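Local coordinates for protein paenibacillus xanthan lyase (Paenibacillus, PDB 6F2P) that is a xanthan lyase, which removes terminal mannose units from the side chains of xanthan by beta-elimination, at residues N135-V138 and A139-T143; W262-D265 and S266-F270; T682-A686 and S687-I691. All coordinates share one frame; numbering follows the deposited sequence.

Overall arrangement
The three contacts are local and follow one another along the chain. Interactions 1 and 2 both belong to the helical N-terminal domain of polysaccharide lyase family 8, with centres about 34 Å apart; interaction 3 closes a beta hairpin in the C-terminal beta-sandwich domain. The centre of interaction 2 is about 30 Å from that of interaction 3, whereas interactions 1 and 3 lie on opposite sides of the chain's centre, about 64 Å apart, so 262-270 sits between the outer two. None touches another. Small diols, probably from crystallisation, lie beside Asp136, Tyr142 and Glu690, and a calcium ion is about 11 Å from the side chain of Lys683.

Interaction 1. Residues N135-V138 and A139-T143; sequences NDIV and ALMYT
Val138 and Tyr142, four residues apart where helix 123-141 passes into a 3-10 segment, meet through a single methyl and a ring carbon: CG1 of Val138 is 4.0 Å from CD1 of Tyr142. The valine sets CG1 anti to its backbone N (chi1 174°), and the tyrosine likewise swings its ring away from N (chi1 -158°), which brings the ring edge past the carbonyl oxygen of Val138. That oxygen lies close to the ring plane, 3.8 Å from CD1 of Tyr142. Ile137 and Met141 repeat the spacing one residue earlier. The CG2 branch of Ile137 stands 4.1 Å from CG of Met141, beyond which the thioether bends at both following torsions and leads away. Leu140 folds back over the preceding turn, its CG 3.4 Å from the carbonyl oxygen of Asp136. Beneath these side chains run ordinary helical bonds, from Ala139 N to Asn135 O, Leu140 N to Asp136 O and Met141 N to Ile137 O. In the toroid of helical hairpins, helix 147-160 receives Val138 and Tyr142, helix 68-85 Ile137 and Met141. Asp136 OD1 bonds to Tyr13 OH, and Tyr142 makes a cation-pi contact with Arg10 while its OH bonds to Leu184 O. The contact itself is thus apolar beyond the backbone, and the polar ends of Asp136 and Tyr142 tie 135-143 to other helices.

Interaction 2. Residues W262-D265 and S266-F270; sequences WIYD and SYEPF
Glu268 crosses Tyr264 at a slant, its OE1 arriving near the ring plane at the edge, 3.9 Å from CD1 of Tyr264, with carboxylate and ring planes 50° apart. The glutamate gets there as an extended chain, CG anti to the backbone N (chi1 -167°). A water bridges the same two residues, donating to Tyr264 O at 2.7 Å and to Glu268 OE1 at 3.0 Å. Alongside, CD of Pro269 packs 3.4 Å from Tyr264 O; having no N-H, this proline cannot continue the backbone bonding. On another side of the helix the Tyr267 ring presents its edge to the preceding turn, with CD2 3.4 Å from Trp262 O.

The backbone here is the C-terminal part of helix 256-267, in the helical N-terminal domain of polysaccharide lyase family 8, widened into a pi-type turn. Glu268 N bonds Ile263 O, five residues back, at 2.8 Å and almost straight (169°), while Tyr267 N gives the same oxygen only a weak bond. The chain then passes into a 3-10 turn, where Phe270 N bonds Tyr267 O.

Farther out, Glu268 OE2 forms a salt bridge with Arg358, and Tyr264 OH bonds Asp314 on helix 312-328. Asn226 is used twice, its ND2 by Ser266 O and its backbone O by Tyr267 OH. Trp262 stacks on Phe211, and Ile263 packs against helices 229-244, 292-307 and 312-328.

Interaction 3. Residues T682-A686 and S687-I691; sequences TKETA and SDFEI
Phe689 overlaps two residues of the neighbouring strand, Glu684 at its CD2-CE2 bond and Thr682 at CE1 and CZ. CD2 of Phe689 is 3.8 Å from CB of Glu684, and the extended glutamate chain crosses the ring at a slant and ends with OE1 at its edge, 3.6 Å from CE2 of Phe689. Carboxylate and ring planes are 56° apart. The CE1-CZ side of the ring reaches Thr682, with CE1 of Phe689 3.9 Å from CB of Thr682. A ring turned anti to the backbone N (chi1 -162°) can span both neighbours in this way. Thr682 also lies side by side with Ile691, its CG2 4.0 Å from CG1 of Ile691. With an alanine here instead of Phe689, the aliphatic part of Glu684 and CB of Thr682 would probably lose the ring they pack against, opening a gap on this face.

These residues share one face of a beta hairpin, strands 678-684 and 688-694, within the large antiparallel sheet of the C-terminal beta-sandwich domain. Thr682 with Ile691 and Glu684 with Phe689 are non-hydrogen-bonded pairs; between them, Lys683 and Glu690 form a hydrogen-bonded pair. Strands 656-661 and 744-750 flank the hairpin, and Lys683 NZ bonds Leu654 O.

At the tip, Thr685 N bonds Asp688 O at 2.9 Å. OG1 of Thr685, placed between its N and carbonyl carbon (chi1 76°), accepts a bond from Asp688 N at 3.0 Å and a weak one from Ser687 N, the latter consistent with a loosely closed ST turn. Asp688 OD1 lies 2.8 Å from that OG1 of Thr685 and takes a bond from a water that also donates to Lys683 O. Ser687 OG adds a weak bond to Asp688 OD2.

Interaction 1. Residues N135-V138 and A139-T143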
loop_
_atom_site.group_PDB
_atom_site.type_symbol
_atom_site.label_atom_id
_atom_site.label_comp_id
_atom_site.label_asym_id
_atom_site.label_seq_id
_atom_site.Cartn_x
_atom_site.Cartn_y
_atom_site.Cartn_z
ATOM N N ASN A 135 38.487 -15.208 4.183
ATOM C CA ASN A 135 38.740 -13.943 4.872
ATOM C C ASN A 135 38.719 -14.117 6.381
ATOM O O ASN A 135 39.567 -13.594 7.100
ATOM C CB ASN A 135 37.697 -12.891 4.499
ATOM C CG ASN A 135 38.068 -12.122 3.263
ATOM O OD1 ASN A 135 39.246 -12.028 2.913
ATOM N ND2 ASN A 135 37.060 -11.558 2.584
ATOM N N ASP A 136 37.732 -14.858 6.860
ATOM C CA ASP A 136 37.563 -15.031 8.289
ATOM C C ASP A 136 38.693 -15.860 8.894
ATOM O O ASP A 136 39.233 -15.504 9.940
ATOM C CB ASP A 136 36.193 -15.638 8.592
ATOM C CG ASP A 136 35.055 -14.686 8.264
ATOM O OD1 ASP A 136 35.338 -13.540 7.842
ATOM O OD2 ASP A 136 33.884 -15.077 8.443
ATOM N N ILE A 137 39.052 -16.954 8.224
ATOM C CA ILE A 137 40.174 -17.771 8.649
ATOM C C ILE A 137 41.425 -16.919 8.770
ATOM O O ILE A 137 42.052 -16.875 9.831
ATOM C CB ILE A 137 40.450 -18.909 7.662
ATOM C CG1 ILE A 137 39.273 -19.881 7.645
ATOM C CG2 ILE A 137 41.755 -19.639 8.027
ATOM C CD1 ILE A 137 39.283 -20.810 6.463
ATOM N N VAL A 138 41.770 -16.234 7.684
ATOM C CA VAL A 138 42.945 -15.377 7.662
ATOM C C VAL A 138 42.901 -14.316 8.762
ATOM O O VAL A 138 43.930 -13.970 9.336
ATOM C CB VAL A 138 43.126 -14.717 6.288
ATOM C CG1 VAL A 138 44.267 -13.708 6.318
ATOM C CG2 VAL A 138 43.384 -15.787 5.228
ATOM N N ALA A 139 41.715 -13.813 9.078
ATOM C CA ALA A 139 41.607 -12.818 10.139
ATOM C C ALA A 139 42.061 -13.411 11.471
ATOM O O ALA A 139 42.851 -12.808 12.199
ATOM C CB ALA A 139 40.182 -12.278 10.235
ATOM N N LEU A 140 41.579 -14.610 11.769
ATOM C CA LEU A 140 41.919 -15.276 13.017
ATOM C C LEU A 140 43.386 -15.703 13.068
ATOM O O LEU A 140 44.031 -15.602 14.107
ATOM C CB LEU A 140 41.028 -16.504 13.210
ATOM C CG LEU A 140 39.525 -16.254 13.294
ATOM C CD1 LEU A 140 38.772 -17.568 13.324
ATOM C CD2 LEU A 140 39.187 -15.413 14.521
ATOM N N MET A 141 43.904 -16.180 11.941
ATOM C CA MET A 141 45.185 -16.869 11.914
ATOM C C MET A 141 46.340 -15.969 11.468
ATOM O O MET A 141 47.485 -16.425 11.336
ATOM C CB MET A 141 45.088 -18.069 10.976
ATOM C CG MET A 141 44.028 -19.087 11.360
ATOM S SD MET A 141 44.431 -19.981 12.872
ATOM C CE MET A 141 46.001 -20.713 12.391
ATOM N N TYR A 142 46.028 -14.695 11.250
ATOM C CA TYR A 142 46.949 -13.719 10.670
ATOM C C TYR A 142 48.380 -13.748 11.223
ATOM O O TYR A 142 49.352 -13.869 10.472
ATOM C CB TYR A 142 46.359 -12.321 10.849
ATOM C CG TYR A 142 46.896 -11.298 9.884
ATOM C CD1 TYR A 142 46.383 -11.199 8.600
ATOM C CD2 TYR A 142 47.903 -10.420 10.258
ATOM C CE1 TYR A 142 46.866 -10.253 7.705
ATOM C CE2 TYR A 142 48.394 -9.469 9.370
ATOM C CZ TYR A 142 47.873 -9.393 8.095
ATOM O OH TYR A 142 48.355 -8.451 7.210
ATOM N N THR A 143 48.497 -13.633 12.540
ATOM C CA THR A 143 49.795 -13.590 13.201
ATOM C C THR A 143 50.575 -14.910 13.103
ATOM O O THR A 143 51.778 -14.954 13.389
ATOM C CB THR A 143 49.627 -13.233 14.678
ATOM O OG1 THR A 143 48.788 -14.209 15.303
ATOM C CG2 THR A 143 48.984 -11.875 14.815
#

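Interaction 2. Residues W262-D265 and S266-F270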
loop_
_atom_site.group_PDB
_atom_site.type_symbol
_atom_site.label_atom_id
_atom_site.label_comp_id
_atom_site.label_asym_id
_atom_site.label_seq_id
_atom_site.Cartn_x
_atom_site.Cartn_y
_atom_site.Cartn_z
ATOM N N TRP A 262 15.419 2.158 9.097
ATOM C CA TRP A 262 14.913 0.817 8.757
ATOM C C TRP A 262 14.464 0.062 9.998
ATOM O O TRP A 262 13.449 -0.634 9.978
ATOM C CB TRP A 262 15.957 -0.024 8.019
ATOM C CG TRP A 262 16.298 0.472 6.639
ATOM C CD1 TRP A 262 15.599 1.382 5.893
ATOM C CD2 TRP A 262 17.434 0.089 5.844
ATOM N NE1 TRP A 262 16.227 1.579 4.683
ATOM C CE2 TRP A 262 17.354 0.801 4.630
ATOM C CE3 TRP A 262 18.509 -0.782 6.043
ATOM C CZ2 TRP A 262 18.310 0.666 3.620
ATOM C CZ3 TRP A 262 19.454 -0.919 5.034
ATOM C CH2 TRP A 262 19.348 -0.198 3.843
ATOM N N ILE A 263 15.220 0.216 11.081
ATOM C CA ILE A 263 14.859 -0.393 12.352
ATOM C C ILE A 263 13.481 0.065 12.834
ATOM O O ILE A 263 12.630 -0.764 13.151
ATOM C CB ILE A 263 15.910 -0.095 13.423
ATOM C CG1 ILE A 263 17.294 -0.564 12.950
ATOM C CG2 ILE A 263 15.530 -0.740 14.736
ATOM C CD1 ILE A 263 17.325 -1.996 12.448
ATOM N N TYR A 264 13.245 1.377 12.870
ATOM C CA TYR A 264 11.950 1.883 13.329
ATOM C C TYR A 264 10.831 1.523 12.362
ATOM O O TYR A 264 9.720 1.215 12.780
ATOM C CB TYR A 264 11.966 3.399 13.509
ATOM C CG TYR A 264 12.965 3.908 14.506
ATOM C CD1 TYR A 264 12.921 3.508 15.830
ATOM C CD2 TYR A 264 13.942 4.821 14.127
ATOM C CE1 TYR A 264 13.833 3.982 16.749
ATOM C CE2 TYR A 264 14.857 5.306 15.036
ATOM C CZ TYR A 264 14.799 4.884 16.347
ATOM O OH TYR A 264 15.716 5.365 17.256
ATOM N N ASP A 265 11.128 1.577 11.069
ATOM C CA ASP A 265 10.100 1.418 10.053
ATOM C C ASP A 265 9.935 -0.004 9.537
ATOM O O ASP A 265 8.814 -0.440 9.291
ATOM C CB ASP A 265 10.359 2.355 8.875
ATOM C CG ASP A 265 10.393 3.811 9.285
ATOM O OD1 ASP A 265 9.840 4.142 10.363
ATOM O OD2 ASP A 265 10.975 4.619 8.526
ATOM N N SER A 266 11.036 -0.734 9.378
ATOM C CA SER A 266 10.964 -2.021 8.696
ATOM C C SER A 266 11.223 -3.233 9.580
ATOM O O SER A 266 11.038 -4.364 9.134
ATOM C CB SER A 266 11.907 -2.026 7.501
ATOM O OG SER A 266 11.585 -0.959 6.633
ATOM N N TYR A 267 11.641 -3.024 10.825
ATOM C CA TYR A 267 11.963 -4.173 11.685
ATOM C C TYR A 267 11.233 -4.220 13.020
ATOM O O TYR A 267 10.586 -5.215 13.335
ATOM C CB TYR A 267 13.481 -4.360 11.814
ATOM C CG TYR A 267 13.989 -4.780 10.476
ATOM C CD1 TYR A 267 13.870 -6.100 10.061
ATOM C CD2 TYR A 267 14.480 -3.849 9.578
ATOM C CE1 TYR A 267 14.266 -6.486 8.805
ATOM C CE2 TYR A 267 14.883 -4.228 8.314
ATOM C CZ TYR A 267 14.767 -5.547 7.937
ATOM O OH TYR A 267 15.153 -5.932 6.684
ATOM N N GLU A 268 11.301 -3.137 13.780
ATOM C CA GLU A 268 10.596 -3.065 15.051
ATOM C C GLU A 268 9.108 -3.461 14.961
ATOM O O GLU A 268 8.616 -4.196 15.820
ATOM C CB GLU A 268 10.770 -1.680 15.690
ATOM C CG GLU A 268 10.338 -1.626 17.141
ATOM C CD GLU A 268 10.374 -0.230 17.705
ATOM O OE1 GLU A 268 10.430 0.718 16.901
ATOM O OE2 GLU A 268 10.356 -0.076 18.946
ATOM N N PRO A 269 8.386 -2.992 13.925
ATOM C CA PRO A 269 6.972 -3.394 13.930
ATOM C C PRO A 269 6.781 -4.886 13.648
ATOM O O PRO A 269 5.716 -5.442 13.929
ATOM C CB PRO A 269 6.352 -2.565 12.791
ATOM C CG PRO A 269 7.348 -1.503 12.475
ATOM C CD PRO A 269 8.695 -2.065 12.822
ATOM N N PHE A 270 7.803 -5.528 13.093
ATOM C CA PHE A 270 7.672 -6.920 12.687
ATOM C C PHE A 270 8.299 -7.890 13.661
ATOM O O PHE A 270 8.320 -9.097 13.408
ATOM C CB PHE A 270 8.238 -7.144 11.284
ATOM C CG PHE A 270 7.470 -6.438 10.212
ATOM C CD1 PHE A 270 6.175 -6.823 9.908
ATOM C CD2 PHE A 270 8.037 -5.383 9.517
ATOM C CE1 PHE A 270 5.461 -6.171 8.922
ATOM C CE2 PHE A 270 7.334 -4.735 8.534
ATOM C CZ PHE A 270 6.043 -5.129 8.234
HETATM O O HOH W 1 8.189 1.447 14.975
#

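Interaction 3. Residues T682-A686 and S687-I691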
loop_
_atom_site.group_PDB
_atom_site.type_symbol
_atom_site.label_atom_id
_atom_site.label_comp_id
_atom_site.label_asym_id
_atom_site.label_seq_id
_atom_site.Cartn_x
_atom_site.Cartn_y
_atom_site.Cartn_z
ATOM N N THR A 682 -12.832 7.385 9.928
ATOM C CA THR A 682 -13.238 8.623 10.592
ATOM C C THR A 682 -13.079 8.535 12.110
ATOM O O THR A 682 -13.277 7.478 12.711
ATOM C CB THR A 682 -14.707 9.000 10.266
ATOM O OG1 THR A 682 -15.599 8.044 10.859
ATOM C CG2 THR A 682 -14.947 9.057 8.747
ATOM N N LYS A 683 -12.700 9.652 12.719
ATOM C CA LYS A 683 -12.691 9.782 14.173
ATOM C C LYS A 683 -13.491 11.024 14.579
ATOM O O LYS A 683 -13.176 12.144 14.159
ATOM C CB LYS A 683 -11.257 9.873 14.699
ATOM C CG LYS A 683 -11.137 10.355 16.135
ATOM C CD LYS A 683 -11.532 9.287 17.144
ATOM C CE LYS A 683 -11.801 9.903 18.528
ATOM N NZ LYS A 683 -11.593 8.927 19.653
ATOM N N GLU A 684 -14.540 10.819 15.372
ATOM C CA GLU A 684 -15.368 11.921 15.850
ATOM C C GLU A 684 -15.203 12.180 17.349
ATOM O O GLU A 684 -15.106 11.253 18.151
ATOM C CB GLU A 684 -16.842 11.670 15.529
ATOM C CG GLU A 684 -17.770 12.737 16.095
ATOM C CD GLU A 684 -19.183 12.663 15.546
ATOM O OE1 GLU A 684 -19.528 11.662 14.874
ATOM O OE2 GLU A 684 -19.951 13.615 15.796
ATOM N N THR A 685 -15.144 13.452 17.714
ATOM C CA THR A 685 -15.172 13.863 19.110
ATOM C C THR A 685 -16.178 15.008 19.239
ATOM O O THR A 685 -16.800 15.411 18.251
ATOM C CB THR A 685 -13.796 14.358 19.589
ATOM O OG1 THR A 685 -13.552 15.672 19.066
ATOM C CG2 THR A 685 -12.702 13.423 19.135
ATOM N N ALA A 686 -16.338 15.535 20.447
ATOM C CA ALA A 686 -17.262 16.649 20.654
ATOM C C ALA A 686 -16.818 17.875 19.870
ATOM O O ALA A 686 -17.650 18.591 19.318
ATOM C CB ALA A 686 -17.393 16.987 22.130
ATOM N N SER A 687 -15.506 18.090 19.796
ATOM C CA SER A 687 -14.959 19.308 19.206
ATOM C C SER A 687 -14.493 19.199 17.746
ATOM O O SER A 687 -14.303 20.214 17.082
ATOM C CB SER A 687 -13.813 19.836 20.070
ATOM O OG SER A 687 -12.712 18.944 20.047
ATOM N N ASP A 688 -14.303 17.988 17.238
ATOM C CA ASP A 688 -13.779 17.854 15.879
ATOM C C ASP A 688 -14.125 16.546 15.185
ATOM O O ASP A 688 -14.612 15.590 15.797
ATOM C CB ASP A 688 -12.264 18.069 15.858
ATOM C CG ASP A 688 -11.531 17.212 16.880
ATOM O OD1 ASP A 688 -11.735 15.979 16.896
ATOM O OD2 ASP A 688 -10.751 17.776 17.675
ATOM N N PHE A 689 -13.853 16.516 13.889
ATOM C CA PHE A 689 -14.154 15.363 13.068
ATOM C C PHE A 689 -13.001 15.168 12.100
ATOM O O PHE A 689 -12.685 16.063 11.310
ATOM C CB PHE A 689 -15.441 15.602 12.296
ATOM C CG PHE A 689 -16.058 14.363 11.763
ATOM C CD1 PHE A 689 -15.545 13.749 10.636
ATOM C CD2 PHE A 689 -17.162 13.809 12.383
ATOM C CE1 PHE A 689 -16.120 12.590 10.143
ATOM C CE2 PHE A 689 -17.739 12.657 11.899
ATOM C CZ PHE A 689 -17.221 12.047 10.776
ATOM N N GLU A 690 -12.363 14.003 12.165
ATOM C CA GLU A 690 -11.216 13.738 11.310
ATOM C C GLU A 690 -11.494 12.603 10.329
ATOM O O GLU A 690 -12.141 11.609 10.669
ATOM C CB GLU A 690 -9.988 13.435 12.157
ATOM C CG GLU A 690 -8.779 13.064 11.344
ATOM C CD GLU A 690 -7.596 12.671 12.202
ATOM O OE1 GLU A 690 -7.756 12.553 13.435
ATOM O OE2 GLU A 690 -6.504 12.483 11.634
ATOM N N ILE A 691 -11.014 12.766 9.103
ATOM C CA ILE A 691 -11.188 11.749 8.076
ATOM C C ILE A 691 -9.858 11.354 7.432
ATOM O O ILE A 691 -9.044 12.209 7.079
ATOM C CB ILE A 691 -12.147 12.225 6.984
ATOM C CG1 ILE A 691 -13.504 12.569 7.589
ATOM C CG2 ILE A 691 -12.300 11.155 5.905
ATOM C CD1 ILE A 691 -13.909 14.006 7.389
HETATM O O HOH W 2 -11.104 14.046 15.232
#